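Local atomic coordinates of alpha-L-rhamnosidase (Aspergillus terreus, PDB entry 6GSZ), a protein that probably hydrolyses terminal non-reducing alpha-L-rhamnose residues from alpha-L-rhamnosides. Residues Gln133-Phe138 / Val281-Thr286; Ala159-Gln164 / Asn198-Thr203; His505-Pro510 / Ala555-Asp560; Tyr605-Thr610 / Lys635-Phe640. All coordinates share one frame; numbering follows the deposited sequence.

Interaction 1. Residues Gln133-Phe138 / Val281-Thr286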
# COMPACT_ATOMS: atom_id res chain seq x y z
N GLN A 133 -2.32 24.21 18.17
CA GLN A 133 -3.47 23.74 18.87
C GLN A 133 -4.63 24.68 18.58
O GLN A 133 -4.49 25.88 18.73
CB GLN A 133 -3.21 23.65 20.37
CG GLN A 133 -2.09 22.67 20.75
CD GLN A 133 -1.70 22.71 22.21
OE1 GLN A 133 -1.27 21.72 22.77
NE2 GLN A 133 -1.75 23.88 22.85
N PHE A 134 -5.79 24.12 18.26
CA PHE A 134 -7.02 24.84 18.01
C PHE A 134 -8.06 24.33 18.99
O PHE A 134 -8.14 23.13 19.22
CB PHE A 134 -7.54 24.55 16.61
CG PHE A 134 -6.69 25.06 15.48
CD1 PHE A 134 -6.90 26.32 14.95
CD2 PHE A 134 -5.71 24.27 14.90
CE1 PHE A 134 -6.12 26.81 13.91
CE2 PHE A 134 -4.92 24.76 13.86
CZ PHE A 134 -5.14 26.02 13.34
N ARG A 135 -8.85 25.24 19.59
CA ARG A 135 -9.84 24.77 20.52
C ARG A 135 -11.14 25.57 20.42
O ARG A 135 -11.18 26.73 20.03
CB ARG A 135 -9.34 24.79 21.97
CG ARG A 135 -9.31 26.16 22.64
CD ARG A 135 -8.69 26.12 24.03
NE ARG A 135 -9.31 25.18 24.94
CZ ARG A 135 -10.42 25.36 25.63
NH1 ARG A 135 -11.02 26.56 25.64
NH2 ARG A 135 -10.89 24.35 26.37
N LYS A 136 -12.21 24.89 20.83
CA LYS A 136 -13.58 25.42 20.85
C LYS A 136 -14.35 24.74 21.98
O LYS A 136 -14.26 23.53 22.17
CB LYS A 136 -14.22 25.14 19.48
CG LYS A 136 -15.70 25.44 19.35
CD LYS A 136 -16.06 26.88 19.33
CE LYS A 136 -17.45 27.11 18.78
NZ LYS A 136 -17.85 28.53 18.84
N GLU A 137 -15.12 25.52 22.72
CA GLU A 137 -16.09 24.99 23.68
C GLU A 137 -17.50 25.24 23.15
O GLU A 137 -17.74 26.22 22.39
CB GLU A 137 -15.93 25.60 25.07
CG GLU A 137 -14.54 25.34 25.66
CD GLU A 137 -14.35 25.80 27.10
OE1 GLU A 137 -15.38 26.06 27.77
OE2 GLU A 137 -13.18 25.85 27.57
N PHE A 138 -18.41 24.31 23.49
CA PHE A 138 -19.80 24.36 22.97
C PHE A 138 -20.68 23.65 23.98
O PHE A 138 -20.19 22.99 24.88
CB PHE A 138 -19.89 23.71 21.58
CG PHE A 138 -19.46 22.27 21.51
CD1 PHE A 138 -18.12 21.95 21.38
CD2 PHE A 138 -20.39 21.23 21.53
CE1 PHE A 138 -17.71 20.64 21.28
CE2 PHE A 138 -19.97 19.91 21.43
CZ PHE A 138 -18.64 19.62 21.30
N VAL A 281 -13.46 21.52 29.08
CA VAL A 281 -14.09 22.79 29.51
C VAL A 281 -13.46 23.32 30.79
O VAL A 281 -12.73 22.63 31.48
CB VAL A 281 -15.61 22.66 29.66
CG1 VAL A 281 -16.20 22.21 28.36
CG2 VAL A 281 -16.01 21.73 30.79
N GLY A 282 -13.72 24.60 31.05
CA GLY A 282 -13.20 25.23 32.26
C GLY A 282 -11.72 25.53 32.18
O GLY A 282 -11.07 25.80 33.20
N PHE A 283 -11.19 25.58 30.96
CA PHE A 283 -9.78 25.78 30.73
C PHE A 283 -9.42 27.26 30.79
O PHE A 283 -10.20 28.09 30.32
CB PHE A 283 -9.44 25.24 29.34
CG PHE A 283 -8.00 25.42 28.92
CD1 PHE A 283 -7.00 24.71 29.58
CD2 PHE A 283 -7.67 26.25 27.86
CE1 PHE A 283 -5.68 24.87 29.21
CE2 PHE A 283 -6.35 26.38 27.48
CZ PHE A 283 -5.36 25.69 28.16
N ASN A 284 -8.21 27.56 31.28
CA ASN A 284 -7.66 28.91 31.28
C ASN A 284 -7.04 29.18 29.90
O ASN A 284 -5.92 28.81 29.67
CB ASN A 284 -6.54 29.09 32.33
CG ASN A 284 -5.88 30.46 32.27
OD1 ASN A 284 -6.44 31.40 31.69
ND2 ASN A 284 -4.71 30.59 32.89
N SER A 285 -7.77 29.88 29.03
CA SER A 285 -7.28 30.13 27.69
C SER A 285 -6.66 31.53 27.57
O SER A 285 -6.53 32.05 26.46
CB SER A 285 -8.38 29.96 26.69
OG SER A 285 -9.32 31.00 26.83
N THR A 286 -6.31 32.14 28.72
CA THR A 286 -5.52 33.33 28.74
C THR A 286 -4.25 33.09 27.95
O THR A 286 -3.55 32.05 28.10
CB THR A 286 -5.15 33.76 30.16
OG1 THR A 286 -6.46 34.00 30.70
CG2 THR A 286 -4.23 34.97 30.23
O HOH W 1 -15.91 26.39 30.33

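Interaction 2. Residues Ala159-Gln164 / Asn198-Thr203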
# COMPACT_ATOMS: atom_id res chain seq x y z
N ALA A 159 -7.31 15.01 16.88
CA ALA A 159 -8.43 15.62 17.57
C ALA A 159 -8.75 14.92 18.88
O ALA A 159 -8.58 13.71 19.03
CB ALA A 159 -9.67 15.65 16.71
N ARG A 160 -9.18 15.73 19.85
CA ARG A 160 -9.61 15.24 21.17
C ARG A 160 -10.95 15.92 21.50
O ARG A 160 -11.11 17.14 21.28
CB ARG A 160 -8.60 15.59 22.26
CG ARG A 160 -7.18 15.12 21.98
CD ARG A 160 -6.17 15.33 23.10
NE ARG A 160 -6.42 14.33 24.14
CZ ARG A 160 -6.02 13.05 24.09
NH1 ARG A 160 -5.31 12.61 23.06
NH2 ARG A 160 -6.33 12.23 25.08
N ILE A 161 -11.88 15.17 22.09
CA ILE A 161 -13.11 15.74 22.57
C ILE A 161 -13.21 15.41 24.06
O ILE A 161 -13.14 14.23 24.44
CB ILE A 161 -14.34 15.22 21.82
CG1 ILE A 161 -14.35 15.77 20.40
CG2 ILE A 161 -15.63 15.58 22.56
CD1 ILE A 161 -15.41 15.10 19.50
N ASN A 162 -13.27 16.45 24.91
CA ASN A 162 -13.24 16.25 26.36
C ASN A 162 -12.06 15.35 26.80
O ASN A 162 -12.23 14.42 27.59
CB ASN A 162 -14.59 15.71 26.84
CG ASN A 162 -15.75 16.60 26.44
OD1 ASN A 162 -15.68 17.82 26.59
ND2 ASN A 162 -16.86 16.03 25.98
N ASP A 163 -10.87 15.65 26.25
CA ASP A 163 -9.60 14.92 26.49
C ASP A 163 -9.66 13.43 26.15
O ASP A 163 -8.87 12.65 26.70
CB ASP A 163 -9.07 15.10 27.92
CG ASP A 163 -7.58 14.76 28.04
OD1 ASP A 163 -6.79 14.93 27.02
OD2 ASP A 163 -7.20 14.30 29.12
N GLN A 164 -10.53 13.03 25.23
CA GLN A 164 -10.52 11.68 24.69
C GLN A 164 -10.12 11.77 23.22
O GLN A 164 -10.75 12.52 22.45
CB GLN A 164 -11.91 11.08 24.82
CG GLN A 164 -12.40 11.01 26.25
CD GLN A 164 -13.91 11.10 26.32
OE1 GLN A 164 -14.54 12.15 26.03
NE2 GLN A 164 -14.49 9.98 26.69
N ASN A 198 -19.02 21.07 26.57
CA ASN A 198 -18.07 20.18 25.90
C ASN A 198 -16.92 21.02 25.34
O ASN A 198 -17.10 22.22 25.07
CB ASN A 198 -18.71 19.40 24.76
CG ASN A 198 -19.69 18.34 25.21
OD1 ASN A 198 -19.32 17.16 25.34
ND2 ASN A 198 -20.95 18.74 25.46
N ALA A 199 -15.79 20.37 25.07
CA ALA A 199 -14.71 21.01 24.37
C ALA A 199 -14.15 20.08 23.31
O ALA A 199 -14.14 18.87 23.52
CB ALA A 199 -13.61 21.44 25.32
N ILE A 200 -13.67 20.69 22.22
CA ILE A 200 -12.89 19.99 21.18
C ILE A 200 -11.56 20.72 21.07
O ILE A 200 -11.52 21.97 21.05
CB ILE A 200 -13.65 19.90 19.85
CG1 ILE A 200 -12.79 19.21 18.80
CG2 ILE A 200 -14.11 21.24 19.35
CD1 ILE A 200 -13.58 18.66 17.63
N GLY A 201 -10.48 19.94 21.03
CA GLY A 201 -9.15 20.46 20.76
C GLY A 201 -8.52 19.67 19.62
O GLY A 201 -8.65 18.44 19.56
N VAL A 202 -7.84 20.35 18.70
CA VAL A 202 -7.20 19.67 17.58
C VAL A 202 -5.78 20.22 17.44
O VAL A 202 -5.58 21.47 17.43
CB VAL A 202 -7.96 19.88 16.25
CG1 VAL A 202 -7.33 19.00 15.16
CG2 VAL A 202 -9.44 19.56 16.38
N THR A 203 -4.80 19.35 17.34
CA THR A 203 -3.46 19.75 17.02
C THR A 203 -3.20 19.50 15.55
O THR A 203 -3.52 18.40 15.05
CB THR A 203 -2.40 19.02 17.85
OG1 THR A 203 -2.68 19.17 19.24
CG2 THR A 203 -1.01 19.54 17.54

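Interaction 3. Residues His505-Pro510 / Ala555-Asp560. With NAG (2-acetamido-2-deoxy-beta-D-glucopyranose), chain D; NAG (2-acetamido-2-deoxy-beta-D-glucopyranose), chain B.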
# COMPACT_ATOMS: atom_id res chain seq x y z
N HIS A 505 -0.24 17.08 -17.16
CA HIS A 505 1.12 16.73 -17.58
C HIS A 505 1.13 16.23 -19.03
O HIS A 505 1.93 15.35 -19.38
CB HIS A 505 1.66 15.70 -16.58
CG HIS A 505 3.13 15.58 -16.47
ND1 HIS A 505 3.87 14.58 -17.07
CD2 HIS A 505 3.99 16.25 -15.69
CE1 HIS A 505 5.15 14.74 -16.75
NE2 HIS A 505 5.24 15.73 -15.90
N SER A 506 0.24 16.79 -19.85
CA SER A 506 0.18 16.51 -21.30
C SER A 506 0.08 15.00 -21.57
O SER A 506 0.74 14.45 -22.49
CB SER A 506 1.38 17.13 -21.99
OG SER A 506 1.37 18.55 -21.79
N TYR A 507 -0.71 14.33 -20.72
CA TYR A 507 -1.12 12.91 -20.85
C TYR A 507 0.00 11.95 -20.49
O TYR A 507 -0.17 10.74 -20.54
CB TYR A 507 -1.71 12.60 -22.22
CG TYR A 507 -2.87 13.49 -22.56
CD1 TYR A 507 -4.09 13.36 -21.89
CD2 TYR A 507 -2.75 14.49 -23.51
CE1 TYR A 507 -5.16 14.17 -22.19
CE2 TYR A 507 -3.83 15.30 -23.82
CZ TYR A 507 -5.03 15.15 -23.16
OH TYR A 507 -6.09 15.95 -23.48
N SER A 508 1.15 12.48 -20.06
CA SER A 508 2.23 11.72 -19.50
C SER A 508 2.03 11.61 -17.98
O SER A 508 1.45 12.45 -17.34
CB SER A 508 3.56 12.41 -19.83
OG SER A 508 4.63 11.60 -19.42
N LEU A 509 2.55 10.56 -17.38
CA LEU A 509 2.48 10.35 -15.94
C LEU A 509 3.74 10.90 -15.28
O LEU A 509 4.85 10.55 -15.65
CB LEU A 509 2.31 8.86 -15.65
CG LEU A 509 1.99 8.49 -14.22
CD1 LEU A 509 0.60 8.99 -13.82
CD2 LEU A 509 2.13 6.98 -14.04
N PRO A 510 3.61 11.81 -14.29
CA PRO A 510 4.78 12.20 -13.50
C PRO A 510 5.44 10.98 -12.87
O PRO A 510 4.81 9.97 -12.66
CB PRO A 510 4.22 13.15 -12.45
CG PRO A 510 2.98 13.69 -13.09
CD PRO A 510 2.40 12.52 -13.86
N ALA A 555 -5.09 5.02 -18.83
CA ALA A 555 -4.36 4.03 -19.62
C ALA A 555 -4.38 4.37 -21.12
O ALA A 555 -3.34 4.36 -21.77
CB ALA A 555 -4.95 2.65 -19.34
N LYS A 556 -5.55 4.69 -21.63
CA LYS A 556 -5.70 4.99 -23.04
C LYS A 556 -4.96 6.29 -23.42
O LYS A 556 -4.26 6.34 -24.43
CB LYS A 556 -7.17 5.07 -23.42
CG LYS A 556 -7.43 5.50 -24.86
CD LYS A 556 -8.84 5.21 -25.31
CE LYS A 556 -9.25 5.87 -26.61
NZ LYS A 556 -8.36 5.65 -27.78
N ASP A 557 -5.06 7.33 -22.59
CA ASP A 557 -4.41 8.59 -22.93
C ASP A 557 -2.89 8.44 -22.88
O ASP A 557 -2.19 9.07 -23.67
CB ASP A 557 -4.83 9.71 -21.99
CG ASP A 557 -6.21 10.29 -22.25
OD1 ASP A 557 -6.77 10.03 -23.34
OD2 ASP A 557 -6.72 11.04 -21.37
N TRP A 558 -2.37 7.59 -21.98
CA TRP A 558 -0.95 7.34 -21.93
C TRP A 558 -0.44 6.76 -23.26
O TRP A 558 0.56 7.23 -23.83
CB TRP A 558 -0.62 6.42 -20.77
CG TRP A 558 0.76 5.87 -20.77
CD1 TRP A 558 1.11 4.57 -20.95
CD2 TRP A 558 2.01 6.57 -20.61
NE1 TRP A 558 2.46 4.40 -20.90
CE2 TRP A 558 3.05 5.62 -20.68
CE3 TRP A 558 2.36 7.91 -20.39
CZ2 TRP A 558 4.40 5.94 -20.57
CZ3 TRP A 558 3.70 8.23 -20.30
CH2 TRP A 558 4.70 7.26 -20.33
N VAL A 559 -1.10 5.69 -23.73
CA VAL A 559 -0.66 5.06 -24.96
C VAL A 559 -0.86 6.04 -26.13
O VAL A 559 0.01 6.16 -27.01
CB VAL A 559 -1.38 3.74 -25.18
CG1 VAL A 559 -1.09 3.12 -26.52
CG2 VAL A 559 -0.99 2.79 -24.07
N ASP A 560 -2.02 6.71 -26.17
CA ASP A 560 -2.36 7.51 -27.32
C ASP A 560 -1.50 8.79 -27.43
O ASP A 560 -1.21 9.25 -28.56
CB ASP A 560 -3.82 7.91 -27.30
CG ASP A 560 -4.79 6.77 -27.53
OD1 ASP A 560 -4.33 5.65 -27.98
OD2 ASP A 560 -6.00 7.03 -27.32
C1 NAG D . -5.62 3.67 -31.88
C2 NAG D . -6.59 4.77 -31.35
C3 NAG D . -6.05 6.15 -31.72
C4 NAG D . -4.57 6.27 -31.28
C5 NAG D . -3.74 5.07 -31.66
C6 NAG D . -2.35 5.07 -31.02
C7 NAG D . -8.88 4.04 -31.14
C8 NAG D . -10.24 3.91 -31.76
N2 NAG D . -7.94 4.64 -31.85
O3 NAG D . -6.85 7.17 -31.11
O4 NAG D . -3.93 7.38 -31.93
O5 NAG D . -4.38 3.81 -31.32
O6 NAG D . -2.41 4.66 -29.63
O7 NAG D . -8.65 3.52 -30.03
C1 NAG B . -3.95 8.62 -31.26
C2 NAG B . -2.79 9.43 -31.77
C3 NAG B . -2.86 10.85 -31.21
C4 NAG B . -4.24 11.45 -31.45
C5 NAG B . -5.34 10.53 -30.93
C6 NAG B . -6.72 11.05 -31.30
C7 NAG B . -0.75 8.16 -32.21
C8 NAG B . 0.48 7.57 -31.59
N2 NAG B . -1.55 8.82 -31.38
O3 NAG B . -1.85 11.67 -31.81
O4 NAG B . -4.32 12.67 -30.74
O5 NAG B . -5.18 9.26 -31.54
O6 NAG B . -7.69 10.09 -30.83
O7 NAG B . -1.01 7.98 -33.41

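Interaction 4. Residues Tyr605-Thr610 / Lys635-Phe640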
# COMPACT_ATOMS: atom_id res chain seq x y z
N TYR A 605 8.24 -2.74 -23.11
CA TYR A 605 7.16 -2.30 -22.25
C TYR A 605 6.05 -1.53 -23.00
O TYR A 605 4.87 -1.58 -22.60
CB TYR A 605 7.69 -1.51 -21.05
CG TYR A 605 8.05 -2.38 -19.89
CD1 TYR A 605 9.30 -2.99 -19.79
CD2 TYR A 605 7.12 -2.65 -18.89
CE1 TYR A 605 9.65 -3.77 -18.71
CE2 TYR A 605 7.46 -3.45 -17.81
CZ TYR A 605 8.72 -4.02 -17.71
OH TYR A 605 9.03 -4.83 -16.63
N LEU A 606 6.40 -0.85 -24.11
CA LEU A 606 5.39 -0.22 -24.97
C LEU A 606 4.48 -1.31 -25.56
O LEU A 606 3.26 -1.14 -25.57
CB LEU A 606 6.07 0.62 -26.06
CG LEU A 606 5.22 0.95 -27.28
CD1 LEU A 606 4.02 1.79 -26.90
CD2 LEU A 606 6.04 1.63 -28.36
N LEU A 607 5.08 -2.38 -26.07
CA LEU A 607 4.28 -3.48 -26.60
C LEU A 607 3.39 -4.07 -25.49
O LEU A 607 2.22 -4.33 -25.70
CB LEU A 607 5.21 -4.54 -27.19
CG LEU A 607 5.55 -4.43 -28.67
CD1 LEU A 607 4.32 -4.61 -29.51
CD2 LEU A 607 6.19 -3.16 -29.06
N HIS A 608 3.98 -4.27 -24.30
CA HIS A 608 3.23 -4.83 -23.17
C HIS A 608 2.03 -3.92 -22.81
O HIS A 608 0.90 -4.39 -22.54
CB HIS A 608 4.16 -5.09 -21.98
CG HIS A 608 3.47 -5.62 -20.80
ND1 HIS A 608 2.72 -6.78 -20.84
CD2 HIS A 608 3.47 -5.19 -19.53
CE1 HIS A 608 2.27 -7.02 -19.61
NE2 HIS A 608 2.75 -6.05 -18.78
N SER A 609 2.26 -2.59 -22.72
CA SER A 609 1.14 -1.70 -22.44
C SER A 609 0.05 -1.74 -23.53
O SER A 609 -1.14 -1.60 -23.23
CB SER A 609 1.65 -0.30 -22.24
OG SER A 609 2.05 -0.10 -20.89
N THR A 610 0.50 -1.86 -24.80
CA THR A 610 -0.46 -1.91 -25.89
C THR A 610 -1.33 -3.18 -25.78
O THR A 610 -2.56 -3.11 -26.02
CB THR A 610 0.26 -1.80 -27.25
OG1 THR A 610 1.09 -0.63 -27.22
CG2 THR A 610 -0.72 -1.74 -28.42
N LYS A 635 1.59 -4.55 -35.49
CA LYS A 635 2.50 -3.75 -36.31
C LYS A 635 3.78 -3.41 -35.54
O LYS A 635 4.90 -3.50 -36.07
CB LYS A 635 1.79 -2.51 -36.86
CG LYS A 635 0.69 -2.77 -37.89
CD LYS A 635 1.10 -3.56 -39.11
N LEU A 636 3.63 -3.07 -34.25
CA LEU A 636 4.78 -2.71 -33.46
C LEU A 636 5.61 -3.92 -33.02
O LEU A 636 6.80 -3.78 -32.76
CB LEU A 636 4.37 -1.89 -32.24
CG LEU A 636 3.75 -0.53 -32.55
CD1 LEU A 636 3.38 0.16 -31.25
CD2 LEU A 636 4.71 0.33 -33.33
N THR A 637 5.01 -5.12 -32.99
CA THR A 637 5.77 -6.30 -32.74
C THR A 637 6.79 -6.50 -33.89
O THR A 637 7.97 -6.82 -33.65
CB THR A 637 4.86 -7.52 -32.58
OG1 THR A 637 4.09 -7.45 -31.38
CG2 THR A 637 5.68 -8.79 -32.55
N LYS A 638 6.34 -6.30 -35.13
CA LYS A 638 7.23 -6.34 -36.31
C LYS A 638 8.36 -5.30 -36.17
O LYS A 638 9.54 -5.61 -36.39
CB LYS A 638 6.46 -6.15 -37.63
CG LYS A 638 7.31 -6.09 -38.90
CD LYS A 638 6.51 -5.81 -40.17
CE LYS A 638 7.40 -5.69 -41.40
NZ LYS A 638 6.72 -6.20 -42.62
N GLU A 639 8.00 -4.07 -35.73
CA GLU A 639 9.02 -3.01 -35.56
C GLU A 639 10.00 -3.37 -34.42
O GLU A 639 11.21 -3.14 -34.54
CB GLU A 639 8.38 -1.65 -35.33
CG GLU A 639 7.54 -1.15 -36.46
CD GLU A 639 8.26 -1.02 -37.79
OE1 GLU A 639 9.52 -0.83 -37.78
OE2 GLU A 639 7.58 -1.07 -38.84
N PHE A 640 9.50 -3.96 -33.33
CA PHE A 640 10.34 -4.45 -32.23
C PHE A 640 11.38 -5.44 -32.74
O PHE A 640 12.59 -5.36 -32.42
CB PHE A 640 9.53 -5.01 -31.07
CG PHE A 640 10.39 -5.47 -29.93
CD1 PHE A 640 10.94 -6.74 -29.92
CD2 PHE A 640 10.66 -4.64 -28.85
CE1 PHE A 640 11.76 -7.15 -28.89
CE2 PHE A 640 11.49 -5.06 -27.83
CZ PHE A 640 12.06 -6.29 -27.86

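Interaction 1. Residues Gln133-Phe138 / Val281-Thr286
Arg135, on strand 132-140, lays its guanidinium against Phe283 of the loop 281-286. Phe283 CB sits over one guanidinium face, 3.4 Å from Arg135 NH2, and the ring atom Phe283 CD2 is 3.5 Å from Arg135 NE; ring and guanidinium planes stand 39° apart. The guanidinium is fixed from its rim: NE donates to Trp278 O, while NH1 and NH2 converge end-on on a single atom, Glu137 OE2, which lies in the guanidinium plane and is met on its anti side. The shared salt bridge, with Arg135 NH1 to Glu137 OE2 at 3.0 Å, ties two residues on the same face of the strand. Glu137, extended beyond CG, then meets the start of the loop. Its OE2 is 3.7 Å from Val281 CA, and a water joins its other oxygen to the backbone, donating to Glu137 OE1 at 2.6 Å and accepting from Gly282 N at 2.9 Å. Phe138 turns to the opposite face and touches strand 228-237 of a second sheet, as Phe134 does four residues earlier. The pattern is that of a beta-sandwich, consistent with the galactose-binding-like fold of this domain, with a long loop packed on its outer face.

Interaction 2. Residues Ala159-Gln164 / Asn198-Thr203
Asn162 ND2 donates to two carbonyl oxygens, Asn198 OD1 across the contact and Leu192 O beyond it. The bond from Asn162 ND2 to Asn198 OD1 is 2.8 Å long and fairly straight (163°); the acceptor lies in the plane of the Asn162 amide, and the two amide planes are 39° apart. On the other branch, Asn162 OD1 takes the place of a backbone oxygen as acceptor for Ala199 N (3.0 Å), while Asn162 N still bonds to Ala199 O. Chi1 (-55°) sets CG beside the backbone N, and the end of the side chain comes nearer to the second strand than its start. Backbone bonds continue the antiparallel pairing with the hydrogen-bonded pair of Arg160 and Gly201, Arg160 N to Gly201 O at 2.8 Å. On the face of Ala159, Ile161, Ile200 and Val202, Ala159 CB meets Val202 CG2 at 3.9 Å, and Ile161 CG1 meets Ile200 CD1 at 4.1 Å. Arg160 points to the opposite face and bends at chi3, gripping Asp163 side-on with NE to OD1 at 3.0 Å and NH2 to the backbone O. A type I' turn from Ile161 to Gln164 leads into strand 164-165 and so forms a tight hairpin. Strand 196-205 lies between strands 156-161 and 132-140, and the apolar face packs on Leu149 and Ile151 of strand 144-154 in another sheet.

Interaction 3. Residues His505-Pro510 / Ala555-Asp560
Tyr507 and Ser508 pack against Trp558 where a type I' turn, His505 to Ser508, abuts helix 545-562 of the helical catalytic domain, which belongs to the six-hairpin glycosidase class. Ser508 OG and Tyr507 O approach the indole at its edge, with Ser508 OG 3.6 Å from Trp558 CZ3; CG of Trp558, anti to the backbone N (chi1 168°), starts the ring toward the turn. Trp558 NE1 is held by Asp529. Leu509 N, 3.9 Å from Trp558 CZ3, is buried here without a polar partner. The Tyr507 ring brings CD1 to 3.5 Å from Asp557 OD2, ring and carboxylate planes 69° apart, while that same oxygen forms a salt bridge to Arg499. Metal binding adds a second link: Ser506 O and Lys561 O, just past the helix segment, both bind a calcium ion. Polar bonds to a glycan occupy the other side of the helix. Lys556 NZ reaches Asp560 OD2 at 2.8 Å, on its syn lone pair, and donates to O7 of the chain D NAG. The O6 of that sugar donates to Asp560 OD1 at 2.7 Å, and N2 of the chain B NAG to Asp560 O at 2.9 Å, nearly straight at 165°.

Interaction 4. Residues Tyr605-Thr610 / Lys635-Phe640
Leu607 reaches across to helix 623-644 and spreads its two methyls over the backbone and side chains of Leu636 and Thr637. It crosses Thr637 at about a right angle, bringing Leu607 CD1 to 3.4 Å from Thr637 OG1, a hydroxyl that is itself bound to His633 O one turn back. Against Leu636 the approach is oblique: Leu607 CD1 and CD2 both lie 3.9 Å from Leu636 CB, and CD2 also comes to 3.8 Å from Leu636 O. The first torsion of Leu607, -91°, lies about 30° from the staggered value, which may reflect the close fit against Thr637. Further along, Leu607 CD2 meets Phe640 CB at 4.3 Å. Leu606 stands at about a right angle to Leu636, their methyls CD2 and CD1 meeting more loosely, though Leu606 has a second conformer and this touch is less certain. Leu606 O accepts from Thr610 N and, at 2.8 Å, from Thr610 OG1, the two donors coming from opposite faces of its plane. The helix segments run antiparallel at 166°, axes 10.2 Å apart, as in an alpha-hairpin. Helices 598-619 and 623-644 are its two arms; Leu606 touches Ile563, Leu636 touches Arg565, and Tyr605 on the first arm packs toward Ile526 and Asp529.

In the fold
From the N terminus, interaction 1 opens at strand 132-140 and closes only at the loop 281-286. Nested inside that span, interaction 2 pairs 159-164 with 198-203. The two touch: strands 132-140 and 196-205 are neighbours in one sheet, and Val281 packs on Asn198, so both tie together the galactose-binding-like beta domain that follows the immunoglobulin-like one. After a further beta region the chain enters the helical domain, where interaction 3 closes a loop between 505-510 and 555-560, and interaction 4 follows in series at 605-610 and 635-640. Successive helices 545-562 and 598-619 carry these two, whose centres are about 17 Å apart. Interactions 1 and 4 lie on opposite sides of the chain's centre.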